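Local atomic coordinates of glutamate--cysteine ligase GshA (Methylobacillus flagellatus KT, PDB entry 3K1T), a protein that probably acts as a ligase that joins glutamate to cysteine. Residues Tyr40-Asn52 with Pro59-Asn71. Sequence-based numbering, arbitrary orientation. Where two conformers were deposited one is given.
Sequences YGAPFYASVDLRN and PVDTNLFPGGFNN. With SO4 (sulfate ion), chain B.
Ser47 and Asn63 bond to each other through both backbone groups, Ser47 N to Asn63 O at 2.9 Å and Asn63 N to Ser47 O at 2.8 Å, in a buried antiparallel beta hairpin. A classic beta bulge follows: Val60 and Asp61 both face Asp49, whose N reaches Asp61 O and whose O takes the N-H of Val60. The apolar face is tightly filled beside it, CG1 of Val48 and CD2 of Leu50 both meeting CB of Pro59.

Packing is dense again where the chain leaves the hairpin. Pro66 lays its CD over one face of the Tyr45 ring, a CH-pi contact 3.8 Å from the centroid, while CD2 of Phe44 sits near the rim of the opposite face. With CG of Tyr45 between backbone N and carbonyl carbon, chi1 62° sets the ring beside Pro66 and Phe69; the Phe69 ring is nearly parallel to it at 28° but slid aside, barely overlapping. Tyr45 OH bonds to Leu176 O and Asn177 ND2, tying the hairpin to strand 173-177. A serine at Tyr45 would probably uncover Pro66 CD, open a gap beside Phe69 and leave Leu176 O without its hydroxyl partner.

The side bearing Ser47, Asp49, Asp61 and Asn63 is looser and polar. Carboxylates of Asp49 and Asp61 stand side by side, OD2 to OD2 4.3 Å, close enough that, if both are charged, they would probably repel, an effect the salt bridge from Arg359 to Asp49 may ease. A water lies 2.8 Å from Asp49 OD1 and 3.0 Å from Asp61 OD2. A sulfate, probably from the crystallisation liquor, is held by Ser47 OG, Gly67 N and Arg359. Asn63 serves two partners: its OD1 accepts from Phe65 N in an Asx turn, and its ND2 points almost straight at sulfate O3, 3.0 Å away at 172°.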
loop_
_atom_site.group_PDB
_atom_site.type_symbol
_atom_site.label_atom_id
_atom_site.label_comp_id
_atom_site.label_asym_id
_atom_site.label_seq_id
_atom_site.Cartn_x
_atom_site.Cartn_y
_atom_site.Cartn_z
ATOM N N TYR A 40 -0.200 -1.112 -19.533
ATOM C CA TYR A 40 0.299 -2.486 -19.467
ATOM C C TYR A 40 -0.060 -3.422 -18.291
ATOM O O TYR A 40 0.052 -4.635 -18.427
ATOM C CB TYR A 40 1.816 -2.472 -19.637
ATOM C CG TYR A 40 2.267 -1.988 -20.992
ATOM C CD1 TYR A 40 2.095 -2.779 -22.143
ATOM C CD2 TYR A 40 2.863 -0.749 -21.137
ATOM C CE1 TYR A 40 2.535 -2.340 -23.382
ATOM C CE2 TYR A 40 3.276 -0.301 -22.355
ATOM C CZ TYR A 40 3.119 -1.102 -23.473
ATOM O OH TYR A 40 3.568 -0.590 -24.657
ATOM N N GLY A 41 -0.542 -2.831 -17.213
ATOM C CA GLY A 41 -0.751 -3.534 -15.961
ATOM C C GLY A 41 0.638 -3.805 -15.438
ATOM O O GLY A 41 1.611 -3.208 -15.933
ATOM N N ALA A 42 0.686 -4.715 -14.466
ATOM C CA ALA A 42 1.894 -5.209 -13.828
ATOM C C ALA A 42 1.596 -6.640 -13.356
ATOM O O ALA A 42 0.427 -7.016 -13.110
ATOM C CB ALA A 42 2.308 -4.332 -12.608
ATOM N N PRO A 43 2.645 -7.451 -13.189
ATOM C CA PRO A 43 2.439 -8.802 -12.681
ATOM C C PRO A 43 1.944 -8.766 -11.230
ATOM O O PRO A 43 2.096 -7.748 -10.537
ATOM C CB PRO A 43 3.863 -9.430 -12.687
ATOM C CG PRO A 43 4.692 -8.514 -13.452
ATOM C CD PRO A 43 4.075 -7.174 -13.411
ATOM N N PHE A 44 1.431 -9.904 -10.760
ATOM C CA PHE A 44 0.987 -10.057 -9.371
ATOM C C PHE A 44 2.154 -9.779 -8.407
ATOM O O PHE A 44 2.002 -9.073 -7.401
ATOM C CB PHE A 44 0.412 -11.495 -9.157
ATOM C CG PHE A 44 -0.225 -11.693 -7.818
ATOM C CD1 PHE A 44 -1.575 -11.426 -7.638
ATOM C CD2 PHE A 44 0.519 -12.144 -6.734
ATOM C CE1 PHE A 44 -2.175 -11.552 -6.407
ATOM C CE2 PHE A 44 -0.079 -12.295 -5.488
ATOM C CZ PHE A 44 -1.433 -11.993 -5.324
ATOM N N TYR A 45 3.316 -10.389 -8.712
ATOM C CA TYR A 45 4.529 -10.225 -7.944
ATOM C C TYR A 45 5.778 -10.432 -8.801
ATOM O O TYR A 45 5.697 -10.975 -9.909
ATOM C CB TYR A 45 4.544 -11.078 -6.657
ATOM C CG TYR A 45 4.477 -12.592 -6.759
ATOM C CD1 TYR A 45 4.511 -13.288 -7.981
ATOM C CD2 TYR A 45 4.339 -13.343 -5.592
ATOM C CE1 TYR A 45 4.411 -14.704 -8.022
ATOM C CE2 TYR A 45 4.267 -14.731 -5.616
ATOM C CZ TYR A 45 4.313 -15.421 -6.825
ATOM O OH TYR A 45 4.252 -16.808 -6.797
ATOM N N ALA A 46 6.922 -9.973 -8.293
ATOM C CA ALA A 46 8.178 -10.070 -9.021
ATOM C C ALA A 46 9.344 -9.680 -8.137
ATOM O O ALA A 46 9.189 -8.919 -7.163
ATOM C CB ALA A 46 8.141 -9.153 -10.268
ATOM N N SER A 47 10.525 -10.155 -8.503
ATOM C CA SER A 47 11.759 -9.663 -7.900
ATOM C C SER A 47 12.775 -9.352 -8.982
ATOM O O SER A 47 12.807 -10.022 -10.044
ATOM C CB SER A 47 12.345 -10.643 -6.885
ATOM O OG SER A 47 12.775 -11.836 -7.480
ATOM N N VAL A 48 13.584 -8.311 -8.746
ATOM C CA VAL A 48 14.605 -7.930 -9.700
ATOM C C VAL A 48 15.942 -7.793 -8.978
ATOM O O VAL A 48 16.023 -7.076 -7.967
ATOM C CB VAL A 48 14.247 -6.595 -10.431
ATOM C CG1 VAL A 48 15.415 -6.116 -11.313
ATOM C CG2 VAL A 48 12.972 -6.763 -11.268
ATOM N N ASP A 49 16.944 -8.510 -9.479
ATOM C CA ASP A 49 18.325 -8.436 -9.010
ATOM C C ASP A 49 19.016 -7.269 -9.715
ATOM O O ASP A 49 18.985 -7.196 -10.958
ATOM C CB ASP A 49 19.126 -9.680 -9.388
ATOM C CG ASP A 49 18.665 -10.964 -8.681
ATOM O OD1 ASP A 49 17.673 -10.945 -7.931
ATOM O OD2 ASP A 49 19.335 -12.021 -8.882
ATOM N N LEU A 50 19.659 -6.388 -8.931
ATOM C CA LEU A 50 20.454 -5.308 -9.477
ATOM C C LEU A 50 21.934 -5.479 -9.124
ATOM O O LEU A 50 22.270 -6.159 -8.155
ATOM C CB LEU A 50 19.998 -3.967 -8.902
ATOM C CG LEU A 50 18.515 -3.574 -9.015
ATOM C CD1 LEU A 50 18.298 -2.220 -8.257
ATOM C CD2 LEU A 50 18.073 -3.511 -10.493
ATOM N N ARG A 51 22.786 -4.821 -9.907
ATOM C CA ARG A 51 24.184 -4.607 -9.558
ATOM C C ARG A 51 24.550 -3.130 -9.663
ATOM O O ARG A 51 24.265 -2.465 -10.666
ATOM C CB ARG A 51 25.135 -5.474 -10.366
ATOM C CG ARG A 51 25.083 -6.937 -9.928
ATOM C CD ARG A 51 26.199 -7.730 -10.581
ATOM N NE ARG A 51 26.426 -8.967 -9.862
ATOM C CZ ARG A 51 27.430 -9.796 -10.093
ATOM N NH1 ARG A 51 28.281 -9.543 -11.067
ATOM N NH2 ARG A 51 27.564 -10.899 -9.340
ATOM N N ASN A 52 25.151 -2.647 -8.579
ATOM C CA ASN A 52 25.672 -1.276 -8.483
ATOM C C ASN A 52 27.205 -1.354 -8.643
ATOM O O ASN A 52 27.922 -1.831 -7.757
ATOM C CB ASN A 52 25.273 -0.715 -7.126
ATOM C CG ASN A 52 25.654 0.741 -6.960
ATOM O OD1 ASN A 52 26.403 1.279 -7.762
ATOM N ND2 ASN A 52 25.166 1.372 -5.896
ATOM N N PRO A 59 19.776 -3.843 -13.936
ATOM C CA PRO A 59 19.180 -5.114 -13.575
ATOM C C PRO A 59 19.851 -6.276 -14.290
ATOM O O PRO A 59 20.208 -6.164 -15.484
ATOM C CB PRO A 59 17.718 -4.950 -14.023
ATOM C CG PRO A 59 17.824 -4.068 -15.242
ATOM C CD PRO A 59 18.999 -3.134 -14.980
ATOM N N VAL A 60 20.028 -7.376 -13.567
ATOM C CA VAL A 60 20.675 -8.561 -14.100
ATOM C C VAL A 60 19.825 -9.829 -14.061
ATOM O O VAL A 60 20.261 -10.865 -14.595
ATOM C CB VAL A 60 22.022 -8.838 -13.425
ATOM C CG1 VAL A 60 23.000 -7.663 -13.676
ATOM C CG2 VAL A 60 21.828 -9.132 -11.903
ATOM N N ASP A 61 18.649 -9.776 -13.419
ATOM C CA ASP A 61 17.686 -10.888 -13.439
ATOM C C ASP A 61 16.304 -10.379 -13.015
ATOM O O ASP A 61 16.190 -9.545 -12.072
ATOM C CB ASP A 61 18.102 -12.000 -12.454
ATOM C CG ASP A 61 17.096 -13.183 -12.421
ATOM O OD1 ASP A 61 17.239 -14.004 -13.334
ATOM O OD2 ASP A 61 16.200 -13.272 -11.500
ATOM N N THR A 62 15.274 -10.861 -13.692
ATOM C CA THR A 62 13.881 -10.580 -13.338
ATOM C C THR A 62 13.208 -11.927 -13.101
ATOM O O THR A 62 13.289 -12.841 -13.968
ATOM C CB THR A 62 13.159 -9.832 -14.436
ATOM O OG1 THR A 62 13.850 -8.591 -14.678
ATOM C CG2 THR A 62 11.692 -9.494 -14.032
ATOM N N ASN A 63 12.590 -12.071 -11.936
ATOM C CA ASN A 63 11.934 -13.323 -11.576
ATOM C C ASN A 63 10.441 -13.055 -11.322
ATOM O O ASN A 63 10.076 -12.332 -10.415
ATOM C CB ASN A 63 12.644 -13.885 -10.356
ATOM C CG ASN A 63 12.133 -15.295 -9.934
ATOM O OD1 ASN A 63 11.256 -15.888 -10.569
ATOM N ND2 ASN A 63 12.692 -15.800 -8.840
ATOM N N LEU A 64 9.578 -13.667 -12.114
ATOM C CA LEU A 64 8.117 -13.539 -11.913
ATOM C C LEU A 64 7.533 -14.562 -10.940
ATOM O O LEU A 64 6.302 -14.613 -10.747
ATOM C CB LEU A 64 7.407 -13.638 -13.261
ATOM C CG LEU A 64 7.746 -12.557 -14.273
ATOM C CD1 LEU A 64 7.001 -12.825 -15.579
ATOM C CD2 LEU A 64 7.449 -11.175 -13.713
ATOM N N PHE A 65 8.417 -15.331 -10.308
ATOM C CA PHE A 65 8.076 -16.339 -9.297
ATOM C C PHE A 65 9.010 -16.240 -8.077
ATOM O O PHE A 65 9.746 -17.180 -7.746
ATOM C CB PHE A 65 8.148 -17.750 -9.929
ATOM C CG PHE A 65 7.640 -17.803 -11.338
ATOM C CD1 PHE A 65 8.491 -17.472 -12.406
ATOM C CD2 PHE A 65 6.328 -18.189 -11.611
ATOM C CE1 PHE A 65 8.045 -17.522 -13.717
ATOM C CE2 PHE A 65 5.856 -18.239 -12.924
ATOM C CZ PHE A 65 6.707 -17.887 -13.981
ATOM N N PRO A 66 9.006 -15.081 -7.393
ATOM C CA PRO A 66 10.012 -14.857 -6.349
ATOM C C PRO A 66 9.913 -15.862 -5.216
ATOM O O PRO A 66 8.803 -16.196 -4.786
ATOM C CB PRO A 66 9.734 -13.409 -5.860
ATOM C CG PRO A 66 8.517 -12.959 -6.546
ATOM C CD PRO A 66 8.133 -13.908 -7.612
ATOM N N GLY A 67 11.060 -16.310 -4.731
ATOM C CA GLY A 67 11.118 -17.366 -3.739
ATOM C C GLY A 67 11.826 -17.046 -2.442
ATOM O O GLY A 67 12.270 -17.947 -1.748
ATOM N N GLY A 68 11.941 -15.751 -2.119
ATOM C CA GLY A 68 12.634 -15.311 -0.929
ATOM C C GLY A 68 11.770 -14.397 -0.047
ATOM O O GLY A 68 12.281 -13.494 0.617
ATOM N N PHE A 69 10.467 -14.651 -0.000
ATOM C CA PHE A 69 9.555 -13.856 0.862
ATOM C C PHE A 69 9.890 -13.901 2.344
ATOM O O PHE A 69 9.557 -12.980 3.088
ATOM C CB PHE A 69 8.077 -14.241 0.611
ATOM C CG PHE A 69 7.532 -13.643 -0.649
ATOM C CD1 PHE A 69 7.026 -12.355 -0.649
ATOM C CD2 PHE A 69 7.540 -14.358 -1.830
ATOM C CE1 PHE A 69 6.552 -11.781 -1.841
ATOM C CE2 PHE A 69 7.073 -13.809 -3.015
ATOM C CZ PHE A 69 6.591 -12.499 -3.033
ATOM N N ASN A 70 10.543 -14.960 2.781
ATOM C CA ASN A 70 10.944 -15.080 4.166
ATOM C C ASN A 70 12.119 -14.152 4.542
ATOM O O ASN A 70 12.433 -14.016 5.708
ATOM C CB ASN A 70 11.341 -16.516 4.457
ATOM C CG ASN A 70 12.475 -17.030 3.561
ATOM O OD1 ASN A 70 12.346 -17.060 2.346
ATOM N ND2 ASN A 70 13.584 -17.486 4.187
ATOM N N ASN A 71 12.750 -13.546 3.535
ATOM C CA ASN A 71 13.905 -12.659 3.742
ATOM C C ASN A 71 13.529 -11.202 3.863
ATOM O O ASN A 71 14.401 -10.354 4.076
ATOM C CB ASN A 71 14.903 -12.784 2.578
ATOM C CG ASN A 71 15.441 -14.201 2.386
ATOM O OD1 ASN A 71 15.599 -14.946 3.340
ATOM N ND2 ASN A 71 15.795 -14.537 1.137
HETATM S S SO4 B . 14.312 -14.611 -5.817
HETATM O O1 SO4 B . 15.378 -14.514 -4.847
HETATM O O2 SO4 B . 13.498 -13.517 -5.390
HETATM O O3 SO4 B . 14.778 -14.390 -7.167
HETATM O O4 SO4 B . 13.606 -15.907 -5.700
HETATM O O HOH W 1 4.450 -12.815 -11.484
HETATM O O HOH W 2 15.329 -11.827 -9.080
#